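Local atomic coordinates of glycerol-3-phosphate dehydrogenase [NAD(+)] 1 (PDB entry 4FGW), a protein that catalyses the NAD-dependent interconversion of dihydroxyacetone phosphate and glycerol 3-phosphate, feeding the glycerol production that protects yeast from hyperosmotic stress. Residues V299-L302 against I303-A307; P285-E289 against E290-Q294; E358-P361 against L362-A365. All blocks are in the same frame, centred on the assembly; numbering follows the deposited sequence.

Contact 1. Residues V299-L302 against I303-A307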
loop_
_atom_site.group_PDB
_atom_site.type_symbol
_atom_site.label_atom_id
_atom_site.label_comp_id
_atom_site.label_asym_id
_atom_site.label_seq_id
_atom_site.Cartn_x
_atom_site.Cartn_y
_atom_site.Cartn_z
ATOM N N VAL A 299 -1.745 -2.287 5.963
ATOM C CA VAL A 299 -1.352 -1.971 4.587
ATOM C C VAL A 299 -0.958 -3.189 3.710
ATOM O O VAL A 299 -1.457 -3.312 2.583
ATOM C CB VAL A 299 -0.319 -0.800 4.541
ATOM C CG1 VAL A 299 1.062 -1.220 5.059
ATOM C CG2 VAL A 299 -0.213 -0.200 3.140
ATOM N N ALA A 300 -0.091 -4.086 4.228
ATOM C CA ALA A 300 0.378 -5.262 3.477
ATOM C C ALA A 300 -0.782 -6.213 3.139
ATOM O O ALA A 300 -0.898 -6.657 1.989
ATOM C CB ALA A 300 1.469 -5.994 4.249
ATOM N N ASP A 301 -1.681 -6.457 4.111
ATOM C CA ASP A 301 -2.829 -7.320 3.867
ATOM C C ASP A 301 -3.788 -6.716 2.853
ATOM O O ASP A 301 -4.335 -7.440 2.017
ATOM C CB ASP A 301 -3.526 -7.734 5.164
ATOM C CG ASP A 301 -4.197 -9.088 5.062
ATOM O OD1 ASP A 301 -4.024 -9.758 4.031
ATOM O OD2 ASP A 301 -4.895 -9.475 6.015
ATOM N N LEU A 302 -3.934 -5.383 2.884
ATOM C CA LEU A 302 -4.739 -4.646 1.914
ATOM C C LEU A 302 -4.132 -4.796 0.498
ATOM O O LEU A 302 -4.849 -5.129 -0.443
ATOM C CB LEU A 302 -4.818 -3.162 2.322
ATOM C CG LEU A 302 -5.662 -2.244 1.426
ATOM C CD1 LEU A 302 -7.153 -2.594 1.522
ATOM C CD2 LEU A 302 -5.431 -0.789 1.767
ATOM N N ILE A 303 -2.807 -4.564 0.366
ATOM C CA ILE A 303 -2.081 -4.667 -0.901
ATOM C C ILE A 303 -2.252 -6.050 -1.542
ATOM O O ILE A 303 -2.684 -6.129 -2.689
ATOM C CB ILE A 303 -0.588 -4.222 -0.768
ATOM C CG1 ILE A 303 -0.498 -2.704 -0.493
ATOM C CG2 ILE A 303 0.230 -4.600 -2.036
ATOM C CD1 ILE A 303 0.903 -2.182 -0.016
ATOM N N THR A 304 -1.952 -7.124 -0.802
ATOM C CA THR A 304 -2.075 -8.491 -1.318
ATOM C C THR A 304 -3.486 -8.860 -1.774
ATOM O O THR A 304 -3.642 -9.498 -2.819
ATOM C CB THR A 304 -1.403 -9.518 -0.390
ATOM O OG1 THR A 304 -1.199 -10.726 -1.128
ATOM C CG2 THR A 304 -2.209 -9.816 0.894
ATOM N N THR A 305 -4.503 -8.439 -0.998
ATOM C CA THR A 305 -5.917 -8.701 -1.259
ATOM C C THR A 305 -6.379 -7.987 -2.527
ATOM O O THR A 305 -7.066 -8.583 -3.353
ATOM C CB THR A 305 -6.750 -8.364 -0.016
ATOM O OG1 THR A 305 -6.213 -9.075 1.103
ATOM C CG2 THR A 305 -8.223 -8.711 -0.185
ATOM N N CYS A 306 -5.979 -6.728 -2.689
ATOM C CA CYS A 306 -6.318 -5.935 -3.857
ATOM C C CYS A 306 -5.530 -6.345 -5.116
ATOM O O CYS A 306 -6.000 -6.106 -6.223
ATOM C CB CYS A 306 -6.171 -4.453 -3.545
ATOM S SG CYS A 306 -7.263 -3.866 -2.221
ATOM N N ALA A 307 -4.364 -7.001 -4.946
ATOM C CA ALA A 307 -3.526 -7.492 -6.048
ATOM C C ALA A 307 -4.140 -8.736 -6.704
ATOM O O ALA A 307 -4.189 -8.818 -7.930
ATOM C CB ALA A 307 -2.115 -7.796 -5.554
#
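Thr305 folds back on the turn that precedes it and grips the carbonyl of Asp301 twice. Its hydroxyl OG1 donates to Asp301 O at 2.7 Å, and its own amide N reaches the same oxygen at 3.2 Å, the two donors arriving from opposite faces of the carbonyl plane. The first torsion makes this possible: OG1 stands beside the backbone N and anti to the carbonyl carbon (chi1 -54°), which turns the hydroxyl back toward the preceding turn, where Asp301 O lies. Asp301 OD1 adds a lighter touch, 3.6 Å from the methyl CG2 of Thr304. Four i to i+4 backbone bonds, from Ile303 N to Val299 O through Cys306 N to Leu302 O, keep the turn helical; Thr304 N to Ala300 O, at 3.0 Å and 177°, is an example. Helix 296-307, in the helical C-terminal half of the dehydrogenase, turns this tight polar flank to the probable active site: Thr305 OG1 is also hydrogen-bonded to Lys245, the proton acceptor by similarity, and Asp301 OD2 forms a salt bridge with Lys152, substrate-binding by similarity. On the apolar flank the two side chains touch more loosely: Val299 and Ile303 run side by side, CG2 of Val299 meeting CD1 of Ile303 at 3.9 Å, but Arg270 and Gln269 of the second subunit cover them. Leu302 CD1 rests 4.0 Å from Cys306 SG, packed by helices 235-257 and 261-283. Ala307 is the exposed end, though it still packs on Asn262 of the second subunit; its amide N bonds to Ile303 O at 2.9 Å.

Contact 2. Residues P285-E289 against E290-Q294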
loop_
_atom_site.group_PDB
_atom_site.type_symbol
_atom_site.label_atom_id
_atom_site.label_comp_id
_atom_site.label_asym_id
_atom_site.label_seq_id
_atom_site.Cartn_x
_atom_site.Cartn_y
_atom_site.Cartn_z
ATOM N N PRO A 285 -11.672 3.511 19.233
ATOM C CA PRO A 285 -10.779 4.621 19.541
ATOM C C PRO A 285 -9.490 4.309 20.267
ATOM O O PRO A 285 -8.647 5.177 20.282
ATOM C CB PRO A 285 -11.646 5.512 20.432
ATOM C CG PRO A 285 -13.033 4.979 20.299
ATOM C CD PRO A 285 -12.870 3.542 20.071
ATOM N N GLU A 286 -9.321 3.152 20.872
ATOM C CA GLU A 286 -8.033 2.870 21.469
ATOM C C GLU A 286 -7.077 2.325 20.409
ATOM O O GLU A 286 -6.008 1.818 20.705
ATOM C CB GLU A 286 -8.179 1.888 22.612
ATOM C CG GLU A 286 -8.933 2.445 23.789
ATOM C CD GLU A 286 -8.093 3.348 24.652
ATOM O OE1 GLU A 286 -7.605 2.874 25.691
ATOM O OE2 GLU A 286 -7.930 4.533 24.305
ATOM N N SER A 287 -7.478 2.441 19.160
ATOM C CA SER A 287 -6.712 1.902 18.068
ATOM C C SER A 287 -5.706 2.902 17.567
ATOM O O SER A 287 -6.029 4.067 17.428
ATOM C CB SER A 287 -7.646 1.554 16.942
ATOM O OG SER A 287 -7.118 0.510 16.205
ATOM N N ARG A 288 -4.495 2.444 17.266
ATOM C CA ARG A 288 -3.450 3.360 16.831
ATOM C C ARG A 288 -3.444 3.428 15.317
ATOM O O ARG A 288 -3.544 2.389 14.669
ATOM C CB ARG A 288 -2.087 2.882 17.356
ATOM C CG ARG A 288 -2.008 2.834 18.883
ATOM C CD ARG A 288 -0.628 2.471 19.387
ATOM N NE ARG A 288 0.315 3.583 19.246
ATOM C CZ ARG A 288 1.443 3.526 18.545
ATOM N NH1 ARG A 288 1.792 2.406 17.920
ATOM N NH2 ARG A 288 2.239 4.585 18.473
ATOM N N GLU A 289 -3.324 4.649 14.746
ATOM C CA GLU A 289 -3.234 4.874 13.292
ATOM C C GLU A 289 -2.069 4.081 12.715
ATOM O O GLU A 289 -2.188 3.525 11.627
ATOM C CB GLU A 289 -3.005 6.362 12.984
ATOM C CG GLU A 289 -4.272 7.181 12.911
ATOM C CD GLU A 289 -4.149 8.568 12.306
ATOM O OE1 GLU A 289 -3.788 8.671 11.109
ATOM O OE2 GLU A 289 -4.487 9.547 13.010
ATOM N N GLU A 290 -0.955 4.020 13.477
ATOM C CA GLU A 290 0.311 3.351 13.196
ATOM C C GLU A 290 0.136 1.917 12.748
ATOM O O GLU A 290 0.751 1.511 11.770
ATOM C CB GLU A 290 1.240 3.422 14.426
ATOM C CG GLU A 290 1.886 4.785 14.640
ATOM C CD GLU A 290 1.055 5.849 15.342
ATOM O OE1 GLU A 290 1.601 6.952 15.568
ATOM O OE2 GLU A 290 -0.126 5.586 15.673
ATOM N N THR A 291 -0.737 1.169 13.431
ATOM C CA THR A 291 -1.066 -0.232 13.163
ATOM C C THR A 291 -1.457 -0.457 11.702
ATOM O O THR A 291 -0.982 -1.404 11.075
ATOM C CB THR A 291 -2.192 -0.668 14.136
ATOM O OG1 THR A 291 -1.779 -0.385 15.473
ATOM C CG2 THR A 291 -2.563 -2.129 14.003
ATOM N N TYR A 292 -2.312 0.426 11.171
ATOM C CA TYR A 292 -2.850 0.346 9.816
ATOM C C TYR A 292 -1.817 0.516 8.698
ATOM O O TYR A 292 -1.902 -0.192 7.697
ATOM C CB TYR A 292 -4.025 1.315 9.657
ATOM C CG TYR A 292 -5.117 1.086 10.678
ATOM C CD1 TYR A 292 -6.118 0.150 10.455
ATOM C CD2 TYR A 292 -5.142 1.795 11.875
ATOM C CE1 TYR A 292 -7.108 -0.091 11.403
ATOM C CE2 TYR A 292 -6.133 1.570 12.829
ATOM C CZ TYR A 292 -7.115 0.625 12.587
ATOM O OH TYR A 292 -8.097 0.388 13.514
ATOM N N TYR A 293 -0.843 1.424 8.865
ATOM C CA TYR A 293 0.180 1.649 7.842
ATOM C C TYR A 293 1.552 1.033 8.132
ATOM O O TYR A 293 2.346 0.907 7.208
ATOM C CB TYR A 293 0.281 3.138 7.461
ATOM C CG TYR A 293 0.821 4.040 8.551
ATOM C CD1 TYR A 293 -0.032 4.648 9.464
ATOM C CD2 TYR A 293 2.182 4.331 8.635
ATOM C CE1 TYR A 293 0.456 5.500 10.452
ATOM C CE2 TYR A 293 2.683 5.169 9.630
ATOM C CZ TYR A 293 1.815 5.759 10.531
ATOM O OH TYR A 293 2.301 6.592 11.507
ATOM N N GLN A 294 1.836 0.648 9.394
ATOM C CA GLN A 294 3.127 0.052 9.781
ATOM C C GLN A 294 3.126 -1.467 9.801
ATOM O O GLN A 294 4.199 -2.061 9.704
ATOM C CB GLN A 294 3.562 0.525 11.177
ATOM C CG GLN A 294 3.865 2.013 11.299
ATOM C CD GLN A 294 4.412 2.414 12.651
ATOM O OE1 GLN A 294 5.012 3.477 12.796
ATOM N NE2 GLN A 294 4.215 1.597 13.681
HETATM O O HOH W 1 0.503 -0.168 16.711
HETATM O O HOH W 2 -0.966 6.345 18.476
#
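Tyr292 reaches back to Ser287 and donates its phenolic hydrogen to the serine hydroxyl, with OH 2.9 Å from OG. Both side chains are set for this: Ser287 holds OG anti to its backbone N (chi1 -151°), and Tyr292 keeps CG beside its backbone N and anti to the carbonyl carbon, which swings the ring back over residues 287-289; its CD2 passes 3.3 Å from Arg288 O. Ser287 OG, Arg288 N and Thr291 OG1 are all hydrogen-bonded to OD2 of Asp234. Two weak i to i+3 backbone bonds close the turn here, Thr291 N to Arg288 O and Tyr292 N to Glu289 O at 3.1 Å. On the outer side, two bent chains fold over one another. Arg288 turns at chi3 (74°) and Glu290 at chi2 (82°), which lays the carboxylate over one face of the guanidinium, displaced toward its rim, with the planes nearly parallel. Glu290 CD lies 3.6 Å from Arg288 NH2, but the salt bridge from NH2 to Glu290 OE2 is long, 3.8 Å, and no N-H points at the oxygen. Water supplies the directed bonds: one molecule accepts from Arg288 NH1 and donates to Thr291 OG1 at 2.6 Å, and another links Arg288 NE, weakly, to Glu290 OE2. Tyr293 stacks on Tyr293 of the second subunit and bonds through OH to Glu289 of that subunit, an exchange repeated in reverse. The chemistry implies a division of labour: the Tyr292-Ser287 and Asp234 bonds hold the buried Ser287, Thr291 and Tyr292, whereas the exposed arginine is held by charge and solvent and is probably more mobile.

Contact 3. Residues E358-P361 against L362-A365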
loop_
_atom_site.group_PDB
_atom_site.type_symbol
_atom_site.label_atom_id
_atom_site.label_comp_id
_atom_site.label_asym_id
_atom_site.label_seq_id
_atom_site.Cartn_x
_atom_site.Cartn_y
_atom_site.Cartn_z
ATOM N N GLU A 358 -22.272 8.762 5.563
ATOM C CA GLU A 358 -21.598 9.848 4.839
ATOM C C GLU A 358 -20.075 9.870 5.031
ATOM O O GLU A 358 -19.355 10.289 4.122
ATOM C CB GLU A 358 -22.198 11.207 5.231
ATOM C CG GLU A 358 -23.436 11.591 4.436
ATOM C CD GLU A 358 -23.982 12.976 4.734
ATOM O OE1 GLU A 358 -25.203 13.087 4.987
ATOM O OE2 GLU A 358 -23.194 13.949 4.706
ATOM N N ASP A 359 -19.598 9.426 6.213
ATOM C CA ASP A 359 -18.180 9.390 6.588
ATOM C C ASP A 359 -17.366 8.367 5.810
ATOM O O ASP A 359 -16.140 8.482 5.772
ATOM C CB ASP A 359 -18.013 9.123 8.097
ATOM C CG ASP A 359 -18.689 10.115 9.022
ATOM O OD1 ASP A 359 -18.768 11.310 8.660
ATOM O OD2 ASP A 359 -19.096 9.709 10.126
ATOM N N PHE A 360 -18.027 7.353 5.214
ATOM C CA PHE A 360 -17.326 6.300 4.475
ATOM C C PHE A 360 -17.839 6.166 3.023
ATOM O O PHE A 360 -18.443 5.143 2.687
ATOM C CB PHE A 360 -17.370 4.970 5.267
ATOM C CG PHE A 360 -16.845 5.091 6.682
ATOM C CD1 PHE A 360 -17.688 5.457 7.728
ATOM C CD2 PHE A 360 -15.506 4.865 6.964
ATOM C CE1 PHE A 360 -17.198 5.598 9.028
ATOM C CE2 PHE A 360 -15.021 4.996 8.266
ATOM C CZ PHE A 360 -15.868 5.364 9.289
ATOM N N PRO A 361 -17.598 7.177 2.142
ATOM C CA PRO A 361 -18.108 7.087 0.760
ATOM C C PRO A 361 -17.681 5.875 -0.066
ATOM O O PRO A 361 -18.503 5.397 -0.844
ATOM C CB PRO A 361 -17.697 8.419 0.123
ATOM C CG PRO A 361 -16.618 8.942 0.978
ATOM C CD PRO A 361 -16.916 8.469 2.364
ATOM N N LEU A 362 -16.439 5.355 0.108
ATOM C CA LEU A 362 -15.982 4.168 -0.630
ATOM C C LEU A 362 -16.719 2.906 -0.192
ATOM O O LEU A 362 -17.191 2.157 -1.053
ATOM C CB LEU A 362 -14.460 3.977 -0.589
ATOM C CG LEU A 362 -13.909 2.720 -1.297
ATOM C CD1 LEU A 362 -14.114 2.791 -2.820
ATOM C CD2 LEU A 362 -12.467 2.500 -0.960
ATOM N N PHE A 363 -16.854 2.691 1.138
ATOM C CA PHE A 363 -17.602 1.562 1.707
ATOM C C PHE A 363 -19.053 1.621 1.227
ATOM O O PHE A 363 -19.604 0.591 0.833
ATOM C CB PHE A 363 -17.536 1.554 3.254
ATOM C CG PHE A 363 -16.199 1.250 3.903
ATOM C CD1 PHE A 363 -16.011 1.436 5.269
ATOM C CD2 PHE A 363 -15.124 0.780 3.149
ATOM C CE1 PHE A 363 -14.773 1.161 5.868
ATOM C CE2 PHE A 363 -13.890 0.505 3.752
ATOM C CZ PHE A 363 -13.727 0.692 5.107
ATOM N N GLU A 364 -19.642 2.838 1.198
ATOM C CA GLU A 364 -21.012 3.061 0.730
ATOM C C GLU A 364 -21.140 2.787 -0.769
ATOM O O GLU A 364 -22.086 2.115 -1.172
ATOM C CB GLU A 364 -21.505 4.476 1.074
ATOM C CG GLU A 364 -22.995 4.665 0.811
ATOM C CD GLU A 364 -23.522 6.088 0.780
ATOM O OE1 GLU A 364 -22.741 7.033 1.037
ATOM O OE2 GLU A 364 -24.736 6.253 0.521
ATOM N N ALA A 365 -20.182 3.285 -1.578
ATOM C CA ALA A 365 -20.137 3.116 -3.033
ATOM C C ALA A 365 -20.111 1.639 -3.439
ATOM O O ALA A 365 -20.900 1.245 -4.300
ATOM C CB ALA A 365 -18.933 3.845 -3.607
#
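Pro361 O accepts the amide hydrogen of Ala365 over 2.8 Å, with an N-H...O angle of 152°, the shortest hydrogen bond between 358-361 and 362-365. It belongs to the first turn of helix 361-371, with Phe360 at the N-cap position and Pro361 as the opening helical residue; in the helical C-terminal region this turn packs on helices 235-257, 261-283 and 340-354. The next bond, Glu364 N to Phe360 O at 3.0 Å, brings the N-cap carbonyl into the i to i+4 pattern. Phe360 has no polar side chain with which to cap the turn; instead Glu275 of helix 261-283 accepts from Leu362 N through OE1 and from Phe363 N through OE2, so one carboxylate grips two amides at the helix start, a placement that probably also suits the helix dipole. The two phenylalanine side chains lie side by side and point the same way. Their planes differ by 5°, yet the rings are slid so far past each other that they barely overlap, with centroids 5.7 Å apart. The touching atoms are Phe363 CD1, 3.8 Å from Phe360 CB, and Phe363 CE1, 3.9 Å from Phe360 CD2. Phe363 holds CG beside its backbone N and anti to the carbonyl carbon (chi1 -68°), which carries the ring alongside its neighbour and against helix 235-257, on Leu244, Val247 and Val248, while Val347 of helix 340-354 flanks it too. With an alanine in place of Phe363 the ring is gone, and the change is likely to open a gap against those three residues and strip Phe360 of one of its neighbours. At the far end of the turn, the methyl CB of Ala365 lies 3.2 Å from Pro361 O.

Contacts 1 and 2 lie in series on consecutive helices and touch directly: Val299 N stands 2.7 Å from Tyr292 O, a probable hydrogen bond. Both reach the second subunit, whereas contact 3 meets no other chain and keeps about 8 Å, between nearest atoms, from contact 1. Contacts 1 and 3 are buried; contact 2 is only partly so. Helices 235-257 and 261-283 pack against all three, so all three contacts rest on the same pair of helices. Chemistry follows position: a helix turn beside the probable catalytic site in contact 1, a water-linked, charged turn in contact 2, and a largely aromatic helix start in contact 3.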